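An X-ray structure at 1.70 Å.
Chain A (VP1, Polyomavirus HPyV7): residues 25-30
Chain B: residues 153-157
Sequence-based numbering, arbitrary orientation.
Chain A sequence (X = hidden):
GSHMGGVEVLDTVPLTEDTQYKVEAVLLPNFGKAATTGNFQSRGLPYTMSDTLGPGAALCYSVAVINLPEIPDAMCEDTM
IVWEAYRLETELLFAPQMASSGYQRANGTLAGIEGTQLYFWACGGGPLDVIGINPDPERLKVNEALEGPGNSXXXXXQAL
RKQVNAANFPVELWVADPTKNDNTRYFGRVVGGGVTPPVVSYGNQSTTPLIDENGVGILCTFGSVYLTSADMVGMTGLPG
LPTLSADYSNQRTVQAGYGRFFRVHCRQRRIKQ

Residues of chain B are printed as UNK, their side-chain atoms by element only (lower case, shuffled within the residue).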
# COMPACT_ATOMS: atom_id res chain seq x y z
N ALA A 25 24.70 -0.04 -17.85
CA ALA A 25 24.82 1.40 -18.00
C ALA A 25 24.17 2.05 -16.82
O ALA A 25 23.24 1.49 -16.23
CB ALA A 25 24.16 1.87 -19.29
N VAL A 26 24.64 3.24 -16.48
CA VAL A 26 23.92 4.09 -15.57
C VAL A 26 23.53 5.36 -16.32
O VAL A 26 24.40 6.12 -16.73
CB VAL A 26 24.75 4.48 -14.33
CG1 VAL A 26 23.91 5.32 -13.38
CG2 VAL A 26 25.27 3.23 -13.63
N LEU A 27 22.23 5.56 -16.51
CA LEU A 27 21.77 6.79 -17.13
C LEU A 27 21.71 7.91 -16.08
O LEU A 27 21.15 7.72 -14.99
CB LEU A 27 20.41 6.63 -17.77
CG LEU A 27 20.36 6.00 -19.18
CD1 LEU A 27 20.99 4.61 -19.21
CD2 LEU A 27 18.93 5.98 -19.68
N LEU A 28 22.26 9.07 -16.42
CA LEU A 28 22.31 10.18 -15.49
C LEU A 28 21.17 11.16 -15.73
O LEU A 28 20.74 11.34 -16.88
CB LEU A 28 23.65 10.90 -15.62
CG LEU A 28 24.91 10.02 -15.48
CD1 LEU A 28 26.17 10.84 -15.66
CD2 LEU A 28 24.86 9.30 -14.14
N PRO A 29 20.69 11.81 -14.66
CA PRO A 29 19.58 12.74 -14.81
C PRO A 29 19.94 13.90 -15.75
O PRO A 29 21.07 14.35 -15.76
CB PRO A 29 19.34 13.24 -13.41
CG PRO A 29 20.66 13.06 -12.69
CD PRO A 29 21.18 11.77 -13.26
N ASN A 30 18.95 14.38 -16.52
CA ASN A 30 19.15 15.36 -17.57
C ASN A 30 18.08 16.44 -17.47
O ASN A 30 16.93 16.17 -17.68
CB ASN A 30 19.07 14.61 -18.92
CG ASN A 30 19.03 15.52 -20.11
OD1 ASN A 30 19.71 16.55 -20.16
ND2 ASN A 30 18.20 15.16 -21.09
N UNK B 153 27.23 15.02 -7.81
CA UNK B 153 25.80 14.87 -7.48
C UNK B 153 25.11 13.80 -8.35
O UNK B 153 23.91 13.56 -8.21
o UNK B 153 25.78 16.40 -9.85
o UNK B 153 23.98 17.45 -9.31
c UNK B 153 24.92 16.71 -9.02
c UNK B 153 25.06 16.23 -7.59
N UNK B 154 25.87 13.15 -9.22
CA UNK B 154 25.33 12.09 -10.06
C UNK B 154 26.25 10.89 -9.99
O UNK B 154 27.47 11.02 -9.78
c UNK B 154 25.15 12.50 -11.53
c UNK B 154 26.42 13.05 -12.13
c UNK B 154 24.01 13.53 -11.64
N UNK B 155 25.67 9.74 -10.27
CA UNK B 155 26.36 8.45 -10.21
C UNK B 155 27.11 8.14 -11.48
O UNK B 155 26.94 7.05 -12.09
c UNK B 155 25.35 7.37 -9.85
N UNK B 156 27.98 9.07 -11.87
CA UNK B 156 28.80 8.96 -13.05
C UNK B 156 29.96 7.99 -12.83
O UNK B 156 30.22 7.55 -11.71
c UNK B 156 29.38 10.32 -13.41
o UNK B 156 30.26 10.74 -12.40
N UNK B 157 30.66 7.70 -13.93
CA UNK B 157 31.84 6.86 -13.88
C UNK B 157 32.90 7.46 -12.97
O UNK B 157 33.70 6.72 -12.40
c UNK B 157 32.42 6.67 -15.28
c UNK B 157 31.50 4.38 -15.81
c UNK B 157 32.25 5.90 -17.66
c UNK B 157 31.61 5.83 -16.28

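Position 153 of chain B has four side-chain atoms, two carbons and two oxygens. The first carbon sits on CA, and the second carries both oxygens. This is a short carboxylate. Its side chain makes no contact with the chain A stretch, and one oxygen is hydrogen-bonded elsewhere in the structure. A two-carbon acid is aspartate, so the residue is B:Asp153.

Position 154 has three side-chain carbons and no other element. The first carbon carries the other two, so the side chain forks at CB. Its CA-to-CB bond points toward chain A. CB lies 4.1 Å from CD2 of A:Leu28, and one of the branch carbons packs on the ring of A:Pro29. A fork at CB with two carbons and no oxygen is valine, B:Val154. Its chi1 is m, and CG1 is 3.5 Å from A:Pro29 CG.

Position 155 has a single side-chain carbon, CB. The CA-to-CB bond runs sideways to chain A. CB is 4.3 Å from CG1 of A:Val26. The backbone comes closer: A:Val26 CG1 is 3.7 Å from O of position 155, and A:Leu28 CD2 is 3.7 Å from C of position 155. A side chain of one carbon is alanine, so the residue is B:Ala155.

Position 156 has one carbon followed by one oxygen. Its CA-to-CB bond points away from chain A, yet CB still lies 4.0 Å from CD1 of A:Leu28. One carbon bearing a hydroxyl is serine, B:Ser156. Its chi1 is p, and OG is hydrogen-bonded to a residue just outside one of the stretches. Its backbone N donates to B:Val154 O at 2.9 Å, which ties the two residues together in a tight local bend.

Position 157 has four carbons, forked at the second. It is exposed, and its side chain makes no contact with the chain A stretch. A fork one carbon beyond CB is leucine, B:Leu157, with chi1 m and chi2 t.

The contact is apolar packing between two copies of VP1. No hydrogen bond crosses between the stretches, and 225 Å² is buried in all. A:Leu28 has the largest share on its side, with CD2 reaching B:Val154, B:Ala155 and the backbone N of B:Ser156. A:Val26 and A:Pro29 add to it from either side in sequence. A:Leu27 lies between A:Val26 and A:Leu28 but points away and takes no part, as expected for alternating side chains at the end of a strand.

Chain B 153-157: DVASL
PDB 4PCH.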